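Local atomic coordinates of bacterioferritin comigratory protein (Xylella fastidiosa, PDB entry 3IXR), a protein that probably reduces hydrogen peroxide and organic hydroperoxides through a reactive cysteine, as a peroxiredoxin of the PrxQ (bacterioferritin comigratory protein) family. Residues A[69-74]-A[160-166]; A[57-61]-A[139-143]; A[153-157]-A[172-176]; A[35-39]-A[111-115]. The protein carries 1 engineered substitution. All blocks are in the same frame, centred on the assembly; numbering follows the deposited sequence. Where two conformers were deposited one is given.

Interaction 1: residues A[69-74]-A[160-166]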
loop_
_atom_site.group_PDB
_atom_site.type_symbol
_atom_site.label_atom_id
_atom_site.label_comp_id
_atom_site.label_asym_id
_atom_site.label_seq_id
_atom_site.Cartn_x
_atom_site.Cartn_y
_atom_site.Cartn_z
ATOM N N THR A 69 -2.698 11.616 -7.242
ATOM C CA THR A 69 -3.268 12.310 -6.065
ATOM C C THR A 69 -3.099 11.517 -4.799
ATOM O O THR A 69 -2.628 12.052 -3.788
ATOM C CB THR A 69 -4.753 12.573 -6.328
ATOM O OG1 THR A 69 -4.876 13.428 -7.497
ATOM C CG2 THR A 69 -5.339 13.281 -5.115
ATOM N N GLU A 70 -3.427 10.207 -4.847
ATOM C CA GLU A 70 -3.215 9.428 -3.633
ATOM C C GLU A 70 -1.754 9.446 -3.099
ATOM O O GLU A 70 -1.510 9.615 -1.927
ATOM C CB GLU A 70 -3.699 7.955 -3.807
ATOM C CG GLU A 70 -3.655 7.163 -2.502
ATOM C CD GLU A 70 -4.262 5.798 -2.654
ATOM O OE1 GLU A 70 -4.465 5.308 -3.806
ATOM O OE2 GLU A 70 -4.536 5.183 -1.596
ATOM N N GLY A 71 -0.802 9.248 -4.045
ATOM C CA GLY A 71 0.614 9.307 -3.692
ATOM C C GLY A 71 1.042 10.618 -3.061
ATOM O O GLY A 71 1.805 10.680 -2.168
ATOM N N LEU A 72 0.599 11.671 -3.711
ATOM C CA LEU A 72 0.910 12.985 -3.188
ATOM C C LEU A 72 0.324 13.282 -1.823
ATOM O O LEU A 72 1.057 13.919 -0.961
ATOM C CB LEU A 72 0.485 14.095 -4.166
ATOM C CG LEU A 72 1.295 14.098 -5.529
ATOM C CD1 LEU A 72 0.547 15.027 -6.485
ATOM C CD2 LEU A 72 2.780 14.578 -5.268
ATOM N N GLU A 73 -0.859 12.782 -1.552
ATOM C CA GLU A 73 -1.442 12.975 -0.244
ATOM C C GLU A 73 -0.714 12.213 0.821
ATOM O O GLU A 73 -0.488 12.722 1.921
ATOM C CB GLU A 73 -2.943 12.691 -0.249
ATOM C CG GLU A 73 -3.686 13.695 -1.171
ATOM C CD GLU A 73 -5.171 13.728 -0.957
ATOM O OE1 GLU A 73 -5.733 12.905 -0.236
ATOM O OE2 GLU A 73 -5.830 14.619 -1.585
ATOM N N PHE A 74 -0.310 10.972 0.521
ATOM C CA PHE A 74 0.562 10.297 1.447
ATOM C C PHE A 74 1.937 10.982 1.590
ATOM O O PHE A 74 2.473 11.043 2.665
ATOM C CB PHE A 74 0.744 8.829 1.022
ATOM C CG PHE A 74 -0.316 7.927 1.518
ATOM C CD1 PHE A 74 -0.554 7.717 2.882
ATOM C CD2 PHE A 74 -1.160 7.344 0.550
ATOM C CE1 PHE A 74 -1.660 6.877 3.314
ATOM C CE2 PHE A 74 -2.217 6.508 0.858
ATOM C CZ PHE A 74 -2.486 6.214 2.291
ATOM N N VAL A 160 -11.510 2.200 -1.958
ATOM C CA VAL A 160 -11.039 3.482 -1.419
ATOM C C VAL A 160 -11.420 4.632 -2.387
ATOM O O VAL A 160 -11.236 4.556 -3.620
ATOM C CB VAL A 160 -9.483 3.438 -1.273
ATOM C CG1 VAL A 160 -8.937 4.796 -1.032
ATOM C CG2 VAL A 160 -9.190 2.524 -0.045
ATOM N N LYS A 161 -11.899 5.706 -1.760
ATOM C CA LYS A 161 -12.120 6.990 -2.473
ATOM C C LYS A 161 -10.889 7.834 -2.267
ATOM O O LYS A 161 -10.501 8.064 -1.121
ATOM C CB LYS A 161 -13.284 7.720 -1.771
ATOM N N VAL A 162 -10.303 8.356 -3.362
ATOM C CA VAL A 162 -9.012 8.949 -3.182
ATOM C C VAL A 162 -8.962 10.227 -2.293
ATOM O O VAL A 162 -8.183 10.341 -1.428
ATOM C CB VAL A 162 -8.317 9.262 -4.527
ATOM C CG1 VAL A 162 -7.117 10.065 -4.317
ATOM C CG2 VAL A 162 -7.916 7.935 -5.252
ATOM N N PRO A 163 -9.822 11.229 -2.596
ATOM C CA PRO A 163 -9.511 12.473 -1.869
ATOM C C PRO A 163 -9.718 12.409 -0.348
ATOM O O PRO A 163 -10.762 11.968 0.088
ATOM C CB PRO A 163 -10.481 13.508 -2.472
ATOM C CG PRO A 163 -11.107 12.799 -3.754
ATOM C CD PRO A 163 -10.900 11.279 -3.579
ATOM N N GLY A 164 -8.657 12.812 0.409
ATOM C CA GLY A 164 -8.626 12.840 1.883
ATOM C C GLY A 164 -8.335 11.473 2.460
ATOM O O GLY A 164 -8.243 11.337 3.703
ATOM N N HIS A 165 -8.113 10.469 1.588
ATOM C CA HIS A 165 -7.892 9.155 2.163
ATOM C C HIS A 165 -6.639 9.100 3.030
ATOM O O HIS A 165 -6.666 8.514 4.116
ATOM C CB HIS A 165 -7.672 8.083 1.020
ATOM C CG HIS A 165 -7.434 6.699 1.564
ATOM N ND1 HIS A 165 -6.365 5.914 1.185
ATOM C CD2 HIS A 165 -8.220 5.949 2.373
ATOM C CE1 HIS A 165 -6.477 4.715 1.797
ATOM N NE2 HIS A 165 -7.579 4.721 2.528
ATOM N N ALA A 166 -5.499 9.588 2.548
ATOM C CA ALA A 166 -4.241 9.538 3.311
ATOM C C ALA A 166 -4.393 10.191 4.699
ATOM O O ALA A 166 -4.073 9.544 5.704
ATOM C CB ALA A 166 -3.109 10.209 2.548
HETATM O O HOH W 1 -5.415 10.236 -0.442
#
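Ala166 sets its methyl group squarely on the Phe74 ring: CB stands 3.6 Å from the ring centroid of Phe74, 13° off the normal, a CH-pi contact over the face. The same CB lies 3.7 Å from CB of Glu73, close against the helix backbone. Glu73 then reaches on with an extended chain to the turn at the start of the other helix. Its OE1 takes the N-H of Gly164 at 3.0 Å through the syn lone pair, holding the N-cap residue. A water donates to Glu73 OE1 (2.7 Å) and to Val162 O while accepting from Ala166 N, so the first turn is tied down twice. This is where helix 65-82 of the thioredoxin-like peroxiredoxin fold meets the N-terminal end of helix 165-177. A type II turn from Val162 to His165 delivers the chain there. Val162 has CG1 anti to its backbone N (chi1 170°), which lays that branch on the helix, 3.7 Å from Glu70 N and 3.8 Å from Thr69 CG2. Further in, Glu70 OE2 accepts a weak, bent bond from His165 ND1 (3.4 Å), while Glu70 OE1 is held by Arg142 in a salt bridge.

Interaction 2: residues A[57-61]-A[139-143]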
loop_
_atom_site.group_PDB
_atom_site.type_symbol
_atom_site.label_atom_id
_atom_site.label_comp_id
_atom_site.label_asym_id
_atom_site.label_seq_id
_atom_site.Cartn_x
_atom_site.Cartn_y
_atom_site.Cartn_z
ATOM N N TYR A 57 -0.630 0.558 0.831
ATOM C CA TYR A 57 -1.762 1.074 0.005
ATOM C C TYR A 57 -1.651 0.569 -1.448
ATOM O O TYR A 57 -0.559 0.739 -2.079
ATOM C CB TYR A 57 -1.924 2.605 0.152
ATOM C CG TYR A 57 -1.082 3.464 -0.809
ATOM C CD1 TYR A 57 0.116 4.038 -0.350
ATOM C CD2 TYR A 57 -1.589 3.794 -2.111
ATOM C CE1 TYR A 57 0.880 4.867 -1.217
ATOM C CE2 TYR A 57 -0.846 4.575 -2.973
ATOM C CZ TYR A 57 0.358 5.170 -2.478
ATOM O OH TYR A 57 1.232 5.990 -3.251
ATOM N N PHE A 58 -2.721 -0.068 -1.888
ATOM C CA PHE A 58 -2.774 -0.569 -3.293
ATOM C C PHE A 58 -3.513 0.393 -4.187
ATOM O O PHE A 58 -4.608 0.883 -3.809
ATOM C CB PHE A 58 -3.535 -1.908 -3.339
ATOM C CG PHE A 58 -2.845 -3.045 -2.559
ATOM C CD1 PHE A 58 -2.873 -3.171 -1.153
ATOM C CD2 PHE A 58 -2.140 -4.006 -3.302
ATOM C CE1 PHE A 58 -2.205 -4.236 -0.463
ATOM C CE2 PHE A 58 -1.489 -5.114 -2.601
ATOM C CZ PHE A 58 -1.478 -5.188 -1.188
ATOM N N TYR A 59 -2.983 0.657 -5.391
ATOM C CA TYR A 59 -3.656 1.535 -6.321
ATOM C C TYR A 59 -3.602 0.881 -7.684
ATOM O O TYR A 59 -2.728 0.041 -7.941
ATOM C CB TYR A 59 -2.949 2.909 -6.343
ATOM C CG TYR A 59 -1.548 2.875 -6.719
ATOM C CD1 TYR A 59 -1.199 3.105 -8.048
ATOM C CD2 TYR A 59 -0.537 2.615 -5.777
ATOM C CE1 TYR A 59 0.169 3.042 -8.419
ATOM C CE2 TYR A 59 0.865 2.570 -6.101
ATOM C CZ TYR A 59 1.166 2.754 -7.433
ATOM O OH TYR A 59 2.491 2.706 -7.732
ATOM N N PRO A 60 -4.569 1.177 -8.552
ATOM C CA PRO A 60 -4.704 0.447 -9.857
ATOM C C PRO A 60 -3.509 0.531 -10.791
ATOM O O PRO A 60 -3.056 -0.502 -11.304
ATOM C CB PRO A 60 -5.997 0.945 -10.446
ATOM C CG PRO A 60 -6.743 1.517 -9.183
ATOM C CD PRO A 60 -5.766 1.973 -8.169
ATOM N N LYS A 61 -2.970 1.710 -11.027
ATOM C CA LYS A 61 -2.007 1.887 -12.131
ATOM C C LYS A 61 -1.213 3.154 -11.871
ATOM O O LYS A 61 -1.792 4.150 -11.366
ATOM C CB LYS A 61 -2.811 2.098 -13.454
ATOM N N GLY A 139 -8.439 -6.119 -12.178
ATOM C CA GLY A 139 -7.333 -5.282 -11.793
ATOM C C GLY A 139 -7.516 -4.978 -10.347
ATOM O O GLY A 139 -8.355 -5.563 -9.693
ATOM N N ILE A 140 -6.672 -4.108 -9.860
ATOM C CA ILE A 140 -6.604 -3.782 -8.406
ATOM C C ILE A 140 -7.811 -2.916 -8.123
ATOM O O ILE A 140 -7.997 -1.878 -8.792
ATOM C CB ILE A 140 -5.292 -3.004 -8.148
ATOM C CG1 ILE A 140 -4.063 -3.944 -8.228
ATOM C CG2 ILE A 140 -5.304 -2.368 -6.760
ATOM C CD1 ILE A 140 -2.762 -3.225 -8.211
ATOM N N GLU A 141 -8.562 -3.304 -7.078
ATOM C CA GLU A 141 -9.506 -2.433 -6.385
ATOM C C GLU A 141 -8.743 -1.631 -5.359
ATOM O O GLU A 141 -8.045 -2.192 -4.529
ATOM C CB GLU A 141 -10.556 -3.267 -5.695
ATOM C CG GLU A 141 -11.531 -2.389 -4.956
ATOM C CD GLU A 141 -12.641 -3.254 -4.344
ATOM O OE1 GLU A 141 -13.602 -3.602 -5.076
ATOM O OE2 GLU A 141 -12.535 -3.682 -3.180
ATOM N N ARG A 142 -8.793 -0.291 -5.495
ATOM C CA ARG A 142 -8.035 0.537 -4.610
ATOM C C ARG A 142 -8.353 0.240 -3.112
ATOM O O ARG A 142 -9.506 0.261 -2.673
ATOM C CB ARG A 142 -8.344 1.994 -4.873
ATOM C CG ARG A 142 -7.348 2.966 -4.241
ATOM C CD ARG A 142 -7.621 4.483 -4.541
ATOM N NE ARG A 142 -7.903 4.725 -5.955
ATOM C CZ ARG A 142 -6.924 5.034 -6.840
ATOM N NH1 ARG A 142 -5.593 5.232 -6.493
ATOM N NH2 ARG A 142 -7.330 5.207 -8.116
ATOM N N SER A 143 -7.313 -0.127 -2.359
ATOM C CA SER A 143 -7.478 -0.710 -0.997
ATOM C C SER A 143 -6.192 -0.339 -0.177
ATOM O O SER A 143 -5.093 -0.205 -0.725
ATOM C CB SER A 143 -7.549 -2.254 -1.040
ATOM O OG SER A 143 -8.640 -2.624 -1.897
HETATM O O HOH W 2 -4.877 -2.563 -11.777
#
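Ile140 meets Tyr59 and Pro60 where two antiparallel neighbours in the central sheet of the thioredoxin-like fold, strands 53-58 and 137-147, give way to loop. At Ile140 the backbone chains are linked through a water, which accepts from Ile140 N at 3.0 Å and donates to Pro60 O. The isoleucine side chain spreads over the Tyr59-Pro60 peptide: CD1 comes to 3.3 Å from Tyr59 O, and CG2 packs 3.9 Å from CB of Phe58. Glu141 takes part through its carbonyl, which accepts from the Ser143 hydroxyl. Arg142 then swings across Pro60. Its chain runs straight to CD and bends at chi3 (-46°), which brings one face of the guanidinium over Pro60 CD, offset toward the rim, 3.5 Å from CZ of Arg142. Tyr59 CB sits 3.5 Å from Arg142 NH1, and that nitrogen also serves Glu70 and Ser67. By the family motif, Ser67 is probably the engineered serine in place of the peroxidatic cysteine, which would put this arginine beside the reaction centre. Ser143 closes the walk as the hydrogen-bonded partner of Phe58. Phe58 N gives a short bond of 2.6 Å to Ser143 O, arriving almost straight down the C=O direction, and Ser143 N returns a longer one to Phe58 O. The hydroxyl turns back on its own segment: Ser143 OG donates at 2.7 Å to Glu141 O from above the carbonyl plane, 51° out of it.

Interaction 3: residues A[153-157]-A[172-176]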
loop_
_atom_site.group_PDB
_atom_site.type_symbol
_atom_site.label_atom_id
_atom_site.label_comp_id
_atom_site.label_asym_id
_atom_site.label_seq_id
_atom_site.Cartn_x
_atom_site.Cartn_y
_atom_site.Cartn_z
ATOM N N ILE A 153 -3.408 -7.324 10.794
ATOM C CA ILE A 153 -4.221 -6.280 10.036
ATOM C C ILE A 153 -4.988 -5.522 11.144
ATOM O O ILE A 153 -5.785 -6.110 11.885
ATOM C CB ILE A 153 -5.229 -6.917 9.105
ATOM C CG1 ILE A 153 -4.552 -7.784 7.995
ATOM C CG2 ILE A 153 -6.034 -5.807 8.445
ATOM C CD1 ILE A 153 -3.361 -7.037 7.244
ATOM N N VAL A 154 -4.761 -4.232 11.252
ATOM C CA VAL A 154 -5.452 -3.387 12.311
ATOM C C VAL A 154 -6.615 -2.637 11.668
ATOM O O VAL A 154 -7.639 -2.469 12.290
ATOM C CB VAL A 154 -4.456 -2.482 13.033
ATOM C CG1 VAL A 154 -5.107 -1.466 14.039
ATOM C CG2 VAL A 154 -3.461 -3.359 13.774
ATOM N N GLU A 155 -6.425 -2.167 10.454
ATOM C CA GLU A 155 -7.495 -1.504 9.671
ATOM C C GLU A 155 -7.390 -1.960 8.233
ATOM O O GLU A 155 -6.268 -2.288 7.735
ATOM C CB GLU A 155 -7.455 0.048 9.730
ATOM C CG GLU A 155 -7.365 0.635 11.121
ATOM C CD GLU A 155 -8.725 0.593 11.848
ATOM O OE1 GLU A 155 -9.707 0.239 11.219
ATOM O OE2 GLU A 155 -8.791 0.803 13.066
ATOM N N ALA A 156 -8.508 -2.019 7.556
ATOM C CA ALA A 156 -8.538 -2.417 6.106
ATOM C C ALA A 156 -9.553 -1.570 5.372
ATOM O O ALA A 156 -10.769 -1.667 5.695
ATOM C CB ALA A 156 -8.850 -3.872 5.917
ATOM N N TRP A 157 -9.129 -0.719 4.456
ATOM C CA TRP A 157 -10.119 0.041 3.646
ATOM C C TRP A 157 -10.179 -0.563 2.237
ATOM O O TRP A 157 -9.076 -0.770 1.655
ATOM C CB TRP A 157 -9.638 1.460 3.453
ATOM C CG TRP A 157 -9.571 2.410 4.660
ATOM C CD1 TRP A 157 -10.471 3.407 5.004
ATOM C CD2 TRP A 157 -8.534 2.485 5.637
ATOM N NE1 TRP A 157 -10.038 4.103 6.132
ATOM C CE2 TRP A 157 -8.850 3.551 6.542
ATOM C CE3 TRP A 157 -7.315 1.719 5.865
ATOM C CZ2 TRP A 157 -8.040 3.894 7.589
ATOM C CZ3 TRP A 157 -6.521 2.064 6.880
ATOM C CH2 TRP A 157 -6.872 3.161 7.821
ATOM N N LYS A 172 -6.766 7.679 11.679
ATOM C CA LYS A 172 -7.024 6.384 12.277
ATOM C C LYS A 172 -5.866 5.807 13.097
ATOM O O LYS A 172 -6.025 5.282 14.202
ATOM C CB LYS A 172 -7.407 5.363 11.162
ATOM C CG LYS A 172 -7.845 4.059 11.711
ATOM C CD LYS A 172 -9.437 3.976 11.767
ATOM C CE LYS A 172 -10.030 3.888 10.459
ATOM N NZ LYS A 172 -11.613 3.984 10.396
ATOM N N LEU A 173 -4.632 5.915 12.558
ATOM C CA LEU A 173 -3.460 5.477 13.276
ATOM C C LEU A 173 -3.280 6.277 14.584
ATOM O O LEU A 173 -3.069 5.726 15.622
ATOM C CB LEU A 173 -2.238 5.620 12.304
ATOM C CG LEU A 173 -0.907 5.346 13.010
ATOM C CD1 LEU A 173 -0.865 3.929 13.588
ATOM C CD2 LEU A 173 0.212 5.593 12.024
ATOM N N LYS A 174 -3.493 7.585 14.516
ATOM C CA LYS A 174 -3.433 8.513 15.671
ATOM C C LYS A 174 -4.486 8.139 16.662
ATOM O O LYS A 174 -4.192 8.191 17.854
ATOM C CB LYS A 174 -3.654 9.928 15.268
ATOM C CG LYS A 174 -2.402 10.525 14.584
ATOM C CD LYS A 174 -2.628 12.001 14.386
ATOM C CE LYS A 174 -1.523 12.575 13.632
ATOM N NZ LYS A 174 -1.661 14.107 13.677
ATOM N N ALA A 175 -5.677 7.718 16.198
ATOM C CA ALA A 175 -6.741 7.366 17.101
ATOM C C ALA A 175 -6.319 6.111 17.856
ATOM O O ALA A 175 -6.595 5.996 19.061
ATOM C CB ALA A 175 -8.077 7.231 16.343
ATOM N N HIS A 176 -5.641 5.167 17.217
ATOM C CA HIS A 176 -5.126 4.000 17.939
ATOM C C HIS A 176 -4.057 4.334 18.881
ATOM O O HIS A 176 -3.969 3.713 19.925
ATOM C CB HIS A 176 -4.521 2.958 17.017
ATOM C CG HIS A 176 -5.535 2.064 16.397
ATOM N ND1 HIS A 176 -6.070 2.253 15.144
ATOM C CD2 HIS A 176 -6.136 0.968 16.896
ATOM C CE1 HIS A 176 -6.974 1.318 14.904
ATOM N NE2 HIS A 176 -7.029 0.534 15.954
#
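Val154 and His176 make the close end of this contact. Val154 CG1, anti to its backbone N (chi1 174°), rests on one face of the imidazole as a CH-pi contact, 3.6 Å from the centroid of the His176 ring and displaced toward the rim. The ring is steadied from its own helix, since His176 ND1 donates to Lys172 O at 3.2 Å, on the opposite side of that carbonyl's plane from the helical N-H of His176. Glu155 bends at chi2 (-77°) and lies against the methylenes of Lys172, its CD 3.5 Å from CD of Lys172; the placing of its carboxylate at the histidine edge is doubtful. Lys172 also carries its CE to within 3.5 Å of CZ2 of Trp157, the lysine chain running alongside the indole with the opposite heading. The charged end is looser: Lys172 NZ stays 4.3 Å from OE1 of Glu155, too far for a salt bridge, in what is a surface contact with His176 exposed. Strand 153-157 pairs with strand 137-147 through a classic beta bulge at Val154 and Glu155 facing Leu146. The helix segment 172-176 runs roughly antiparallel to strand 153-157, with Leu173 turned to Phe81 of helix 65-82 and Trp157 meeting His165 edge-to-face.

Interaction 4: residues A[35-39]-A[111-115]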
loop_
_atom_site.group_PDB
_atom_site.type_symbol
_atom_site.label_atom_id
_atom_site.label_comp_id
_atom_site.label_asym_id
_atom_site.label_seq_id
_atom_site.Cartn_x
_atom_site.Cartn_y
_atom_site.Cartn_z
ATOM N N PRO A 35 9.952 -11.802 -1.227
ATOM C CA PRO A 35 10.770 -10.690 -1.649
ATOM C C PRO A 35 9.997 -9.655 -2.451
ATOM O O PRO A 35 9.303 -10.022 -3.402
ATOM C CB PRO A 35 11.857 -11.379 -2.508
ATOM C CG PRO A 35 11.808 -12.819 -2.125
ATOM C CD PRO A 35 10.334 -13.069 -1.847
ATOM N N LEU A 36 10.090 -8.413 -2.036
ATOM C CA LEU A 36 9.350 -7.272 -2.665
ATOM C C LEU A 36 10.359 -6.550 -3.560
ATOM O O LEU A 36 11.398 -6.157 -3.059
ATOM C CB LEU A 36 8.902 -6.284 -1.594
ATOM C CG LEU A 36 8.004 -6.858 -0.445
ATOM C CD1 LEU A 36 7.682 -5.805 0.629
ATOM C CD2 LEU A 36 6.780 -7.462 -1.020
ATOM N N MET A 37 10.034 -6.365 -4.844
ATOM C CA MET A 37 10.857 -5.512 -5.717
ATOM C C MET A 37 10.311 -4.106 -5.598
ATOM O O MET A 37 9.117 -3.929 -5.886
ATOM C CB MET A 37 10.704 -5.946 -7.169
ATOM C CG MET A 37 11.339 -7.286 -7.460
ATOM S SD MET A 37 11.102 -7.741 -9.180
ATOM C CE MET A 37 11.844 -6.356 -10.075
ATOM N N LEU A 38 11.157 -3.153 -5.198
ATOM C CA LEU A 38 10.732 -1.768 -4.963
ATOM C C LEU A 38 11.293 -0.807 -5.959
ATOM O O LEU A 38 12.344 -1.047 -6.607
ATOM C CB LEU A 38 11.102 -1.302 -3.552
ATOM C CG LEU A 38 10.242 -1.699 -2.316
ATOM C CD1 LEU A 38 9.742 -3.075 -2.320
ATOM C CD2 LEU A 38 11.070 -1.341 -1.041
ATOM N N SER A 39 10.670 0.374 -6.034
ATOM C CA SER A 39 11.293 1.448 -6.778
ATOM C C SER A 39 12.735 1.697 -6.331
ATOM O O SER A 39 13.164 1.371 -5.211
ATOM C CB SER A 39 10.437 2.716 -6.661
ATOM O OG SER A 39 10.229 2.977 -5.289
ATOM N N PRO A 111 8.666 4.428 -0.905
ATOM C CA PRO A 111 8.812 3.505 -2.008
ATOM C C PRO A 111 7.534 2.961 -2.585
ATOM O O PRO A 111 6.537 2.924 -1.856
ATOM C CB PRO A 111 9.551 2.292 -1.328
ATOM C CG PRO A 111 10.066 2.784 -0.052
ATOM C CD PRO A 111 9.023 3.787 0.383
ATOM N N LEU A 112 7.559 2.438 -3.807
ATOM C CA LEU A 112 6.443 1.753 -4.458
ATOM C C LEU A 112 6.871 0.302 -4.717
ATOM O O LEU A 112 7.953 0.106 -5.346
ATOM C CB LEU A 112 6.031 2.365 -5.840
ATOM C CG LEU A 112 5.666 3.872 -5.722
ATOM C CD1 LEU A 112 5.434 4.521 -7.137
ATOM C CD2 LEU A 112 4.431 4.083 -4.738
ATOM N N VAL A 113 6.044 -0.670 -4.285
ATOM C CA VAL A 113 6.311 -2.055 -4.674
ATOM C C VAL A 113 5.885 -2.352 -6.069
ATOM O O VAL A 113 4.714 -2.070 -6.472
ATOM C CB VAL A 113 5.456 -2.965 -3.791
ATOM C CG1 VAL A 113 5.740 -4.495 -4.087
ATOM C CG2 VAL A 113 5.848 -2.664 -2.435
ATOM N N SER A 114 6.801 -2.933 -6.877
ATOM C CA SER A 114 6.406 -3.445 -8.195
ATOM C C SER A 114 5.978 -4.873 -7.976
ATOM O O SER A 114 6.869 -5.789 -7.834
ATOM C CB SER A 114 7.647 -3.409 -9.108
ATOM O OG SER A 114 7.356 -4.041 -10.336
ATOM N N ASP A 115 4.668 -5.074 -7.913
ATOM C CA ASP A 115 4.065 -6.391 -7.602
ATOM C C ASP A 115 3.793 -7.102 -8.888
ATOM O O ASP A 115 2.654 -7.404 -9.263
ATOM C CB ASP A 115 2.835 -6.224 -6.681
ATOM C CG ASP A 115 2.288 -7.525 -6.165
ATOM O OD1 ASP A 115 1.063 -7.706 -6.182
ATOM O OD2 ASP A 115 3.137 -8.326 -5.737
HETATM O O HOH W 3 7.654 -7.427 -5.747
#
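Leu38 and Val113 face each other as a non-hydrogen-bonded antiparallel pair, CA to CA 4.4 Å, on short strands whose directions differ by 121°, well away from strictly antiparallel. Backbone bonds flank the pair: Ser114 N gives to Met37 O at 2.7 Å, and Ser39 N gives to Leu112 O at 2.8 Å. A water links the other two polar backbone atoms of Met37 and Ser114, accepting from Met37 N at 2.8 Å and donating to Ser114 O. Ser39 adds a side-chain bond. With chi1 at 54°, its OG lies between its own backbone N and carbonyl carbon, and there it accepts the N-H of Leu112 at 3.1 Å in an almost straight line (172°). The Ser39–Leu112 junction is thus gripped by two bonds, one from the backbone and one from the hydroxyl. Strand 112-114 belongs to the central sheet of the thioredoxin-like fold, running parallel to strand 86-92. Strand 36-38 lies on its other edge and pairs in turn with strand 42-44, so the contact joins an N-terminal hairpin to the core sheet. The Leu38 side chain divides between two partners: CD1 touches Val113 CG2 at 3.9 Å, while CD2 lies against Pro111 CB, also at 3.9 Å, the leucine and proline side chains lying alongside with a common heading. Val113 and Leu36 both reach Leu120 of helix 119-123. On the other face of the pairing Met37 packs against Val96, and Ser114 OG bonds to Asp94 O.

Along the chain, interaction 4 opens first (35-39), then interactions 2 and 1; these close in the order 4, 2, 1, so the three cross one another. Interaction 3 opens after 4 and 2 are complete. Interactions 2, 3 and 4 all reach the central sheet. Interaction 1 binds two helices beside it, one of which, 165-177, it shares with interaction 3. Centres of interactions 1 and 2 lie about 12 Å apart, joined by Arg142, Glu70 and Val160; interaction 2 touches interaction 4 through Tyr59 and Leu112. Interactions 3 and 4, about 23 Å apart between centres, lie on opposite sides of the chain's centre. Through Arg142, which bonds both Glu70 and Ser67, interactions 1 and 2 border the probable peroxidatic site.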